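Local coordinates for catechol 1,2-dioxygenase (Pseudomonas putida, PDB 2AZQ), which probably cleaves catechol between its two hydroxyl-bearing carbons, using O2 and a ferric iron, to give cis,cis-muconate, at residues G119-D124 with R186-I192; V131-L135 with F281-S285; I226-R232 with F288-A293. All coordinates share one frame. Residue numbers count along the deposited sequence, not the author numbering.

Contact 1: G119-D124 with R186-I192; sequences GEVRMD and RYRARSI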
loop_
_atom_site.group_PDB
_atom_site.type_symbol
_atom_site.label_atom_id
_atom_site.label_comp_id
_atom_site.label_asym_id
_atom_site.label_seq_id
_atom_site.Cartn_x
_atom_site.Cartn_y
_atom_site.Cartn_z
ATOM N N GLY A 119 36.552 19.125 0.838
ATOM C CA GLY A 119 36.223 20.532 0.663
ATOM C C GLY A 119 35.571 21.131 -0.579
ATOM O O GLY A 119 34.744 22.020 -0.450
ATOM N N GLU A 120 35.953 20.680 -1.769
ATOM C CA GLU A 120 35.429 21.192 -3.035
ATOM C C GLU A 120 35.007 20.078 -3.969
ATOM O O GLU A 120 35.570 18.995 -3.945
ATOM C CB GLU A 120 36.499 22.018 -3.780
ATOM C CG GLU A 120 36.558 23.485 -3.425
ATOM C CD GLU A 120 37.586 24.258 -4.255
ATOM O OE1 GLU A 120 38.792 23.901 -4.182
ATOM O OE2 GLU A 120 37.191 25.225 -4.968
ATOM N N VAL A 121 34.045 20.365 -4.831
ATOM C CA VAL A 121 33.609 19.380 -5.805
ATOM C C VAL A 121 32.687 20.023 -6.847
ATOM O O VAL A 121 32.046 21.036 -6.577
ATOM C CB VAL A 121 32.849 18.188 -5.092
ATOM C CG1 VAL A 121 31.502 18.634 -4.591
ATOM C CG2 VAL A 121 32.712 17.015 -6.027
ATOM N N ARG A 122 32.659 19.478 -8.055
ATOM C CA ARG A 122 31.701 19.967 -9.041
ATOM C C ARG A 122 30.647 18.845 -8.989
ATOM O O ARG A 122 31.006 17.664 -8.905
ATOM C CB ARG A 122 32.299 20.054 -10.441
ATOM C CG ARG A 122 31.258 20.375 -11.490
ATOM C CD ARG A 122 31.875 20.688 -12.831
ATOM N NE ARG A 122 30.872 20.969 -13.863
ATOM C CZ ARG A 122 31.140 21.576 -15.016
ATOM N NH1 ARG A 122 32.373 21.976 -15.300
ATOM N NH2 ARG A 122 30.176 21.776 -15.896
ATOM N N MET A 123 29.366 19.198 -9.035
ATOM C CA MET A 123 28.301 18.202 -8.960
ATOM C C MET A 123 27.606 17.775 -10.264
ATOM O O MET A 123 27.036 16.687 -10.307
ATOM C CB MET A 123 27.216 18.681 -7.983
ATOM C CG MET A 123 27.643 18.807 -6.550
ATOM S SD MET A 123 26.234 19.350 -5.576
ATOM C CE MET A 123 25.189 17.925 -5.739
ATOM N N ASP A 124 27.635 18.613 -11.299
ATOM C CA ASP A 124 26.954 18.306 -12.574
ATOM C C ASP A 124 27.862 17.681 -13.648
ATOM O O ASP A 124 29.077 17.897 -13.640
ATOM C CB ASP A 124 26.371 19.584 -13.180
ATOM C CG ASP A 124 27.454 20.574 -13.592
ATOM O OD1 ASP A 124 28.061 21.192 -12.699
ATOM O OD2 ASP A 124 27.731 20.710 -14.796
ATOM N N ARG A 186 34.545 24.371 6.012
ATOM C CA ARG A 186 33.679 24.759 4.918
ATOM C C ARG A 186 33.584 23.763 3.774
ATOM O O ARG A 186 34.421 22.867 3.625
ATOM C CB ARG A 186 34.084 26.132 4.384
ATOM C CG ARG A 186 35.535 26.223 4.017
ATOM C CD ARG A 186 35.885 27.561 3.385
ATOM N NE ARG A 186 37.266 27.519 2.909
ATOM C CZ ARG A 186 37.663 27.997 1.731
ATOM N NH1 ARG A 186 36.779 28.559 0.900
ATOM N NH2 ARG A 186 38.942 27.881 1.372
ATOM N N TYR A 187 32.522 23.923 2.991
ATOM C CA TYR A 187 32.257 23.073 1.844
ATOM C C TYR A 187 32.005 24.054 0.721
ATOM O O TYR A 187 31.443 25.135 0.953
ATOM C CB TYR A 187 31.017 22.193 2.099
ATOM C CG TYR A 187 29.701 22.953 2.188
ATOM C CD1 TYR A 187 28.946 23.228 1.041
ATOM C CD2 TYR A 187 29.221 23.414 3.409
ATOM C CE1 TYR A 187 27.731 23.945 1.121
ATOM C CE2 TYR A 187 28.019 24.123 3.498
ATOM C CZ TYR A 187 27.273 24.382 2.354
ATOM O OH TYR A 187 26.060 25.043 2.452
ATOM N N ARG A 188 32.435 23.673 -0.481
ATOM C CA ARG A 188 32.295 24.480 -1.710
ATOM C C ARG A 188 31.682 23.586 -2.798
ATOM O O ARG A 188 32.164 22.484 -3.030
ATOM C CB ARG A 188 33.684 24.952 -2.170
ATOM C CG ARG A 188 34.087 26.406 -1.880
ATOM C CD ARG A 188 33.473 27.358 -2.919
ATOM N NE ARG A 188 33.602 26.833 -4.285
ATOM C CZ ARG A 188 32.565 26.505 -5.067
ATOM N NH1 ARG A 188 31.315 26.651 -4.620
ATOM N NH2 ARG A 188 32.774 26.000 -6.287
ATOM N N ALA A 189 30.631 24.035 -3.474
ATOM C CA ALA A 189 30.042 23.190 -4.519
ATOM C C ALA A 189 29.653 23.926 -5.804
ATOM O O ALA A 189 28.801 24.802 -5.788
ATOM C CB ALA A 189 28.838 22.451 -3.960
ATOM N N ARG A 190 30.288 23.567 -6.912
ATOM C CA ARG A 190 29.995 24.166 -8.220
ATOM C C ARG A 190 28.915 23.267 -8.835
ATOM O O ARG A 190 29.129 22.073 -9.026
ATOM C CB ARG A 190 31.287 24.184 -9.078
ATOM C CG ARG A 190 31.234 24.927 -10.443
ATOM C CD ARG A 190 30.453 24.149 -11.492
ATOM N NE ARG A 190 30.318 24.823 -12.793
ATOM C CZ ARG A 190 31.325 25.178 -13.591
ATOM N NH1 ARG A 190 32.577 24.935 -13.238
ATOM N NH2 ARG A 190 31.067 25.729 -14.771
ATOM N N SER A 191 27.747 23.819 -9.124
ATOM C CA SER A 191 26.686 22.980 -9.670
ATOM C C SER A 191 25.722 23.758 -10.593
ATOM O O SER A 191 26.166 24.599 -11.393
ATOM C CB SER A 191 25.949 22.315 -8.494
ATOM O OG SER A 191 24.984 21.366 -8.908
ATOM N N ILE A 192 24.424 23.445 -10.523
ATOM C CA ILE A 192 23.423 24.153 -11.319
ATOM C C ILE A 192 22.117 24.372 -10.559
ATOM O O ILE A 192 21.700 23.552 -9.741
ATOM C CB ILE A 192 23.084 23.431 -12.647
ATOM C CG1 ILE A 192 22.370 22.105 -12.374
ATOM C CG2 ILE A 192 24.357 23.211 -13.461
ATOM C CD1 ILE A 192 21.855 21.451 -13.613
#

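Contact 2: V131-L135 with F281-S285; sequences VVMFL and FAELS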
loop_
_atom_site.group_PDB
_atom_site.type_symbol
_atom_site.label_atom_id
_atom_site.label_comp_id
_atom_site.label_asym_id
_atom_site.label_seq_id
_atom_site.Cartn_x
_atom_site.Cartn_y
_atom_site.Cartn_z
ATOM N N VAL A 131 21.823 27.377 -15.147
ATOM C CA VAL A 131 22.486 28.495 -14.528
ATOM C C VAL A 131 23.444 27.818 -13.557
ATOM O O VAL A 131 23.010 27.027 -12.733
ATOM C CB VAL A 131 21.443 29.350 -13.757
ATOM C CG1 VAL A 131 22.124 30.401 -12.868
ATOM C CG2 VAL A 131 20.513 29.991 -14.745
ATOM N N VAL A 132 24.744 28.082 -13.692
ATOM C CA VAL A 132 25.728 27.518 -12.772
ATOM C C VAL A 132 25.337 28.089 -11.421
ATOM O O VAL A 132 24.906 29.246 -11.328
ATOM C CB VAL A 132 27.175 27.994 -13.093
ATOM C CG1 VAL A 132 28.129 27.631 -11.956
ATOM C CG2 VAL A 132 27.651 27.364 -14.379
ATOM N N MET A 133 25.455 27.273 -10.386
ATOM C CA MET A 133 25.138 27.706 -9.042
ATOM C C MET A 133 26.347 27.437 -8.191
ATOM O O MET A 133 26.888 26.333 -8.245
ATOM C CB MET A 133 23.988 26.903 -8.469
ATOM C CG MET A 133 23.822 27.095 -6.962
ATOM S SD MET A 133 22.736 25.863 -6.229
ATOM C CE MET A 133 21.307 26.117 -7.145
ATOM N N PHE A 134 26.795 28.436 -7.433
ATOM C CA PHE A 134 27.929 28.234 -6.547
ATOM C C PHE A 134 27.364 28.151 -5.171
ATOM O O PHE A 134 26.741 29.100 -4.684
ATOM C CB PHE A 134 28.954 29.357 -6.644
ATOM C CG PHE A 134 29.767 29.292 -7.882
ATOM C CD1 PHE A 134 29.377 29.969 -9.025
ATOM C CD2 PHE A 134 30.862 28.435 -7.948
ATOM C CE1 PHE A 134 30.060 29.792 -10.215
ATOM C CE2 PHE A 134 31.550 28.245 -9.120
ATOM C CZ PHE A 134 31.150 28.925 -10.266
ATOM N N LEU A 135 27.600 27.000 -4.552
ATOM C CA LEU A 135 27.092 26.682 -3.230
ATOM C C LEU A 135 28.207 26.612 -2.201
ATOM O O LEU A 135 29.156 25.849 -2.378
ATOM C CB LEU A 135 26.385 25.336 -3.351
ATOM C CG LEU A 135 25.390 24.837 -2.319
ATOM C CD1 LEU A 135 24.453 25.963 -1.868
ATOM C CD2 LEU A 135 24.594 23.723 -2.987
ATOM N N PHE A 281 25.277 33.613 -13.397
ATOM C CA PHE A 281 25.431 32.446 -12.546
ATOM C C PHE A 281 24.877 32.792 -11.168
ATOM O O PHE A 281 24.702 33.970 -10.837
ATOM C CB PHE A 281 26.892 32.013 -12.466
ATOM C CG PHE A 281 27.747 32.903 -11.646
ATOM C CD1 PHE A 281 27.710 32.845 -10.267
ATOM C CD2 PHE A 281 28.596 33.805 -12.249
ATOM C CE1 PHE A 281 28.503 33.664 -9.499
ATOM C CE2 PHE A 281 29.395 34.633 -11.483
ATOM C CZ PHE A 281 29.345 34.558 -10.096
ATOM N N ALA A 282 24.572 31.770 -10.373
ATOM C CA ALA A 282 23.994 31.995 -9.060
ATOM C C ALA A 282 25.015 31.749 -7.996
ATOM O O ALA A 282 25.990 31.041 -8.219
ATOM C CB ALA A 282 22.791 31.086 -8.858
ATOM N N GLU A 283 24.790 32.381 -6.851
ATOM C CA GLU A 283 25.653 32.239 -5.683
ATOM C C GLU A 283 24.757 32.131 -4.488
ATOM O O GLU A 283 23.813 32.901 -4.326
ATOM C CB GLU A 283 26.581 33.431 -5.504
ATOM C CG GLU A 283 27.634 33.507 -6.568
ATOM C CD GLU A 283 28.652 34.585 -6.298
ATOM O OE1 GLU A 283 29.536 34.772 -7.161
ATOM O OE2 GLU A 283 28.570 35.238 -5.229
ATOM N N LEU A 284 25.064 31.167 -3.647
ATOM C CA LEU A 284 24.262 30.915 -2.476
ATOM C C LEU A 284 25.163 30.418 -1.339
ATOM O O LEU A 284 26.011 29.521 -1.510
ATOM C CB LEU A 284 23.172 29.897 -2.857
ATOM C CG LEU A 284 22.257 29.272 -1.796
ATOM C CD1 LEU A 284 21.602 30.340 -0.924
ATOM C CD2 LEU A 284 21.210 28.439 -2.507
ATOM N N SER A 285 25.018 31.038 -0.178
ATOM C CA SER A 285 25.828 30.630 0.961
ATOM C C SER A 285 24.888 30.298 2.101
ATOM O O SER A 285 23.951 31.034 2.399
ATOM C CB SER A 285 26.789 31.737 1.378
ATOM O OG SER A 285 26.068 32.828 1.902
#

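Contact 3: I226-R232 with F288-A293; sequences ISAFGHR and FRLQGA. Unlike the reference sequence in segment 226-232: Phe229 (reference Pro).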
loop_
_atom_site.group_PDB
_atom_site.type_symbol
_atom_site.label_atom_id
_atom_site.label_comp_id
_atom_site.label_asym_id
_atom_site.label_seq_id
_atom_site.Cartn_x
_atom_site.Cartn_y
_atom_site.Cartn_z
ATOM N N ILE A 226 23.651 15.965 7.093
ATOM C CA ILE A 226 24.848 16.543 7.679
ATOM C C ILE A 226 25.143 15.831 8.989
ATOM O O ILE A 226 24.276 15.654 9.852
ATOM C CB ILE A 226 24.682 18.078 7.833
ATOM C CG1 ILE A 226 24.337 18.644 6.442
ATOM C CG2 ILE A 226 25.977 18.722 8.343
ATOM C CD1 ILE A 226 24.624 20.091 6.181
ATOM N N SER A 227 26.382 15.392 9.119
ATOM C CA SER A 227 26.752 14.637 10.280
ATOM C C SER A 227 28.233 14.768 10.525
ATOM O O SER A 227 28.991 14.973 9.602
ATOM C CB SER A 227 26.323 13.177 10.071
ATOM O OG SER A 227 26.777 12.676 8.823
ATOM N N ALA A 228 28.622 14.686 11.789
ATOM C CA ALA A 228 30.011 14.822 12.191
ATOM C C ALA A 228 30.282 14.025 13.458
ATOM O O ALA A 228 29.472 14.010 14.394
ATOM C CB ALA A 228 30.363 16.310 12.414
ATOM N N PHE A 229 31.430 13.352 13.468
ATOM C CA PHE A 229 31.839 12.540 14.604
ATOM C C PHE A 229 31.514 13.285 15.893
ATOM O O PHE A 229 32.007 14.391 16.117
ATOM C CB PHE A 229 33.327 12.306 14.504
ATOM C CG PHE A 229 33.753 11.767 13.181
ATOM C CD1 PHE A 229 33.311 12.365 11.995
ATOM C CD2 PHE A 229 34.615 10.656 13.102
ATOM C CE1 PHE A 229 33.720 11.860 10.730
ATOM C CE2 PHE A 229 35.033 10.137 11.856
ATOM C CZ PHE A 229 34.583 10.742 10.664
ATOM N N GLY A 230 30.654 12.704 16.720
ATOM C CA GLY A 230 30.304 13.341 17.984
ATOM C C GLY A 230 29.258 14.440 17.902
ATOM O O GLY A 230 29.149 15.303 18.784
ATOM N N HIS A 231 28.474 14.411 16.830
ATOM C CA HIS A 231 27.432 15.406 16.657
ATOM C C HIS A 231 26.125 14.745 16.180
ATOM O O HIS A 231 26.126 13.604 15.710
ATOM C CB HIS A 231 27.965 16.537 15.747
ATOM C CG HIS A 231 29.056 17.353 16.397
ATOM N ND1 HIS A 231 28.819 18.211 17.458
ATOM C CD2 HIS A 231 30.400 17.379 16.192
ATOM C CE1 HIS A 231 29.964 18.730 17.873
ATOM N NE2 HIS A 231 30.939 18.243 17.122
ATOM N N ARG A 232 25.006 15.432 16.375
ATOM C CA ARG A 232 23.718 14.875 16.000
ATOM C C ARG A 232 23.422 15.052 14.509
ATOM O O ARG A 232 23.468 16.157 13.973
ATOM C CB ARG A 232 22.633 15.521 16.859
ATOM C CG ARG A 232 21.243 14.938 16.675
ATOM C CD ARG A 232 20.210 15.598 17.586
ATOM N NE ARG A 232 18.890 14.985 17.443
ATOM C CZ ARG A 232 17.772 15.489 17.958
ATOM N NH1 ARG A 232 17.802 16.619 18.655
ATOM N NH2 ARG A 232 16.615 14.875 17.761
ATOM N N PHE A 288 25.338 25.348 8.345
ATOM C CA PHE A 288 24.548 24.459 9.169
ATOM C C PHE A 288 25.218 24.453 10.508
ATOM O O PHE A 288 26.445 24.439 10.588
ATOM C CB PHE A 288 24.527 23.069 8.558
ATOM C CG PHE A 288 24.117 23.068 7.128
ATOM C CD1 PHE A 288 25.038 23.385 6.133
ATOM C CD2 PHE A 288 22.789 22.785 6.772
ATOM C CE1 PHE A 288 24.641 23.415 4.795
ATOM C CE2 PHE A 288 22.383 22.815 5.430
ATOM C CZ PHE A 288 23.305 23.127 4.439
ATOM N N ARG A 289 24.400 24.523 11.547
ATOM C CA ARG A 289 24.878 24.536 12.916
ATOM C C ARG A 289 24.326 23.250 13.525
ATOM O O ARG A 289 23.111 23.049 13.533
ATOM C CB ARG A 289 24.323 25.778 13.619
ATOM C CG ARG A 289 24.829 25.945 15.029
ATOM C CD ARG A 289 24.435 27.242 15.643
ATOM N NE ARG A 289 25.211 27.381 16.865
ATOM C CZ ARG A 289 25.203 28.442 17.678
ATOM N NH1 ARG A 289 24.441 29.508 17.414
ATOM N NH2 ARG A 289 25.986 28.445 18.761
ATOM N N LEU A 290 25.206 22.373 14.006
ATOM C CA LEU A 290 24.767 21.094 14.579
ATOM C C LEU A 290 24.674 21.102 16.097
ATOM O O LEU A 290 25.052 22.060 16.760
ATOM C CB LEU A 290 25.697 19.944 14.163
ATOM C CG LEU A 290 25.990 19.669 12.685
ATOM C CD1 LEU A 290 26.995 18.554 12.582
ATOM C CD2 LEU A 290 24.733 19.289 11.936
ATOM N N GLN A 291 24.164 20.002 16.631
ATOM C CA GLN A 291 23.999 19.831 18.058
ATOM C C GLN A 291 24.952 18.792 18.590
ATOM O O GLN A 291 25.362 17.872 17.865
ATOM C CB GLN A 291 22.587 19.371 18.361
ATOM C CG GLN A 291 21.508 20.395 18.079
ATOM C CD GLN A 291 20.116 19.843 18.359
ATOM O OE1 GLN A 291 19.912 19.121 19.329
ATOM N NE2 GLN A 291 19.157 20.192 17.518
ATOM N N GLY A 292 25.288 18.941 19.871
ATOM C CA GLY A 292 26.156 17.979 20.524
ATOM C C GLY A 292 25.401 16.661 20.540
ATOM O O GLY A 292 24.209 16.623 20.869
ATOM N N ALA A 293 26.060 15.583 20.131
ATOM C CA ALA A 293 25.424 14.271 20.161
ATOM C C ALA A 293 25.549 13.773 21.587
ATOM O O ALA A 293 26.464 14.172 22.331
ATOM C CB ALA A 293 26.130 13.317 19.244
#

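Contact 1: G119-D124 with R186-I192
Parallel pairing adds the short strand 120-122 to strand 186-192 in the mixed beta-sheet of the intradiol dioxygenase domain. The two axes run 8° from parallel and approach to 4.9 Å. Strand 120-122 is only weakly bonded, and the hydrogen bonds become straighter toward its C-terminal end, the N-H...O angle rising from 132-138° to 164°. At the start, Arg186 turns its charge to Glu184 outside the pair. Next, the ring of Tyr187 leads away from the neighbouring strand, and its hydroxyl hydrogen-bonds to the backbone oxygen of Phe286. Arg188 N donates to Gly119 O at 2.8 Å; Arg188 O receives a weak bond from Val121 N at 3.4 Å. Arg188 CB packs against Glu120 CG at 3.5 Å, while the charges form only a long salt bridge, Glu120 OE2 to Arg188 NE at 4.0 Å. Ala189 points to the opposite face, where its CB lies 4.4 Å from Met123 SD; the Met123 side chain is about 12 Å from the bound iron. Arg190 makes the best-formed link, N to Val121 O at 3.1 Å and O from Met123 N at 2.9 Å, both at 164°. Its guanidinium stacks flat on that of Arg122, centres 3.9 Å apart and planes at 13°. This pairing of like charges is accompanied by a salt bridge from Arg122 NH2 to Asp124 OD2 at 2.9 Å. Ser191 OG hydrogen-bonds to His156 NE2 and lies 3.6 Å from Met123 CB. At the end of the strand, Ile192 CG2 sits 4.1 Å from Asp124 CG.

Contact 2: V131-L135 with F281-S285
Strands 132-135 and 281-285 run parallel, their axes 18° apart and 4.5 Å distant at closest approach. Three hydrogen bonds alternate in the parallel pattern: Ala282 N to Val132 O at 2.7 Å, Phe134 N to Ala282 O at 2.8 Å and Leu284 N to Phe134 O at 2.9 Å. The register pairs Met133 with Ala282, Phe134 with Glu283 and Leu135 with Leu284. Met133, Leu135, Ala282 and Leu284 share one face, where Leu135 CD1 lies 4.0 Å from Leu284 CG. On the other face Phe134 directs its ring edge at the face of Phe281, an offset edge-to-face pair with planes at 85° and centroids 5.3 Å apart. Glu283 has its salt bridge with Arg274. Strand 132-140 bonds strand 186-192 along its other edge, and strand 281-289 bonds strand 259-265, so this is an interior pairing in the mixed beta-sheet of the intradiol dioxygenase fold.

Contact 3: I226-R232 with F288-A293
A beta-hairpin turn meets the tail of the final strand here: residues 226-232 lead from strand 217-227 into strand 234-240, and residues 288-293 run out of strand 281-289 in the same intradiol dioxygenase domain. The chain reverses through a type II turn from Ala228 to His231, closed by a weak bond from His231 N to Ala228 O at 2.7 Å; Gly230 takes the positive phi (81°) expected at its third position. Inside the fold, Ile226 faces the ring of Phe288, and its CG2 touches Leu290 CD2 at 3.8 Å. Leu290 fills the space beneath the turn, with CD1 3.9 Å from His231 CB and 4.1 Å from Ala228 CB.

The backbones meet in a single bridge between His231 and Gly292. Its strongest bond runs from Arg232 N to Gln291 O at 2.9 Å and 167°, while Ala293 N to Gly230 O is weak at 3.4 Å. Gln291 O also receives a weak bond from His231 ND1 at 3.5 Å. Ala293 CB lies 3.4 Å from His231 C, packed against the turn's last residue. The extended Arg232 side chain carries the contact to the helical part of the chain: NH2 forms a salt bridge with Asp92, in helix 80-94, and NH1 weakly bonds Gln291 OE1 at 3.3 Å.

Overall arrangement
From the N terminus, contact 1 opens at residues 119-124 and contact 2 at 131-135. Contact 1 closes at 186-192, inside the span of contact 2, so the two cross. Contact 3 opens at 226-232, after contact 1 has closed; contact 2 closes at 281-285 and contact 3 at 288-293, so contacts 2 and 3 also cross. In the sheet the order is 120-122, 186-192, 132-140, 281-289. Antiparallel bonding joins contacts 1 and 2, with Ala189 N 2.6 Å from Leu135 O. Contacts 2 and 3 share strand 281-289, an interior strand that runs on to the hairpin turn. Between contacts 1 and 3, Tyr187 OH packs 3.2 Å from Phe288 CE1.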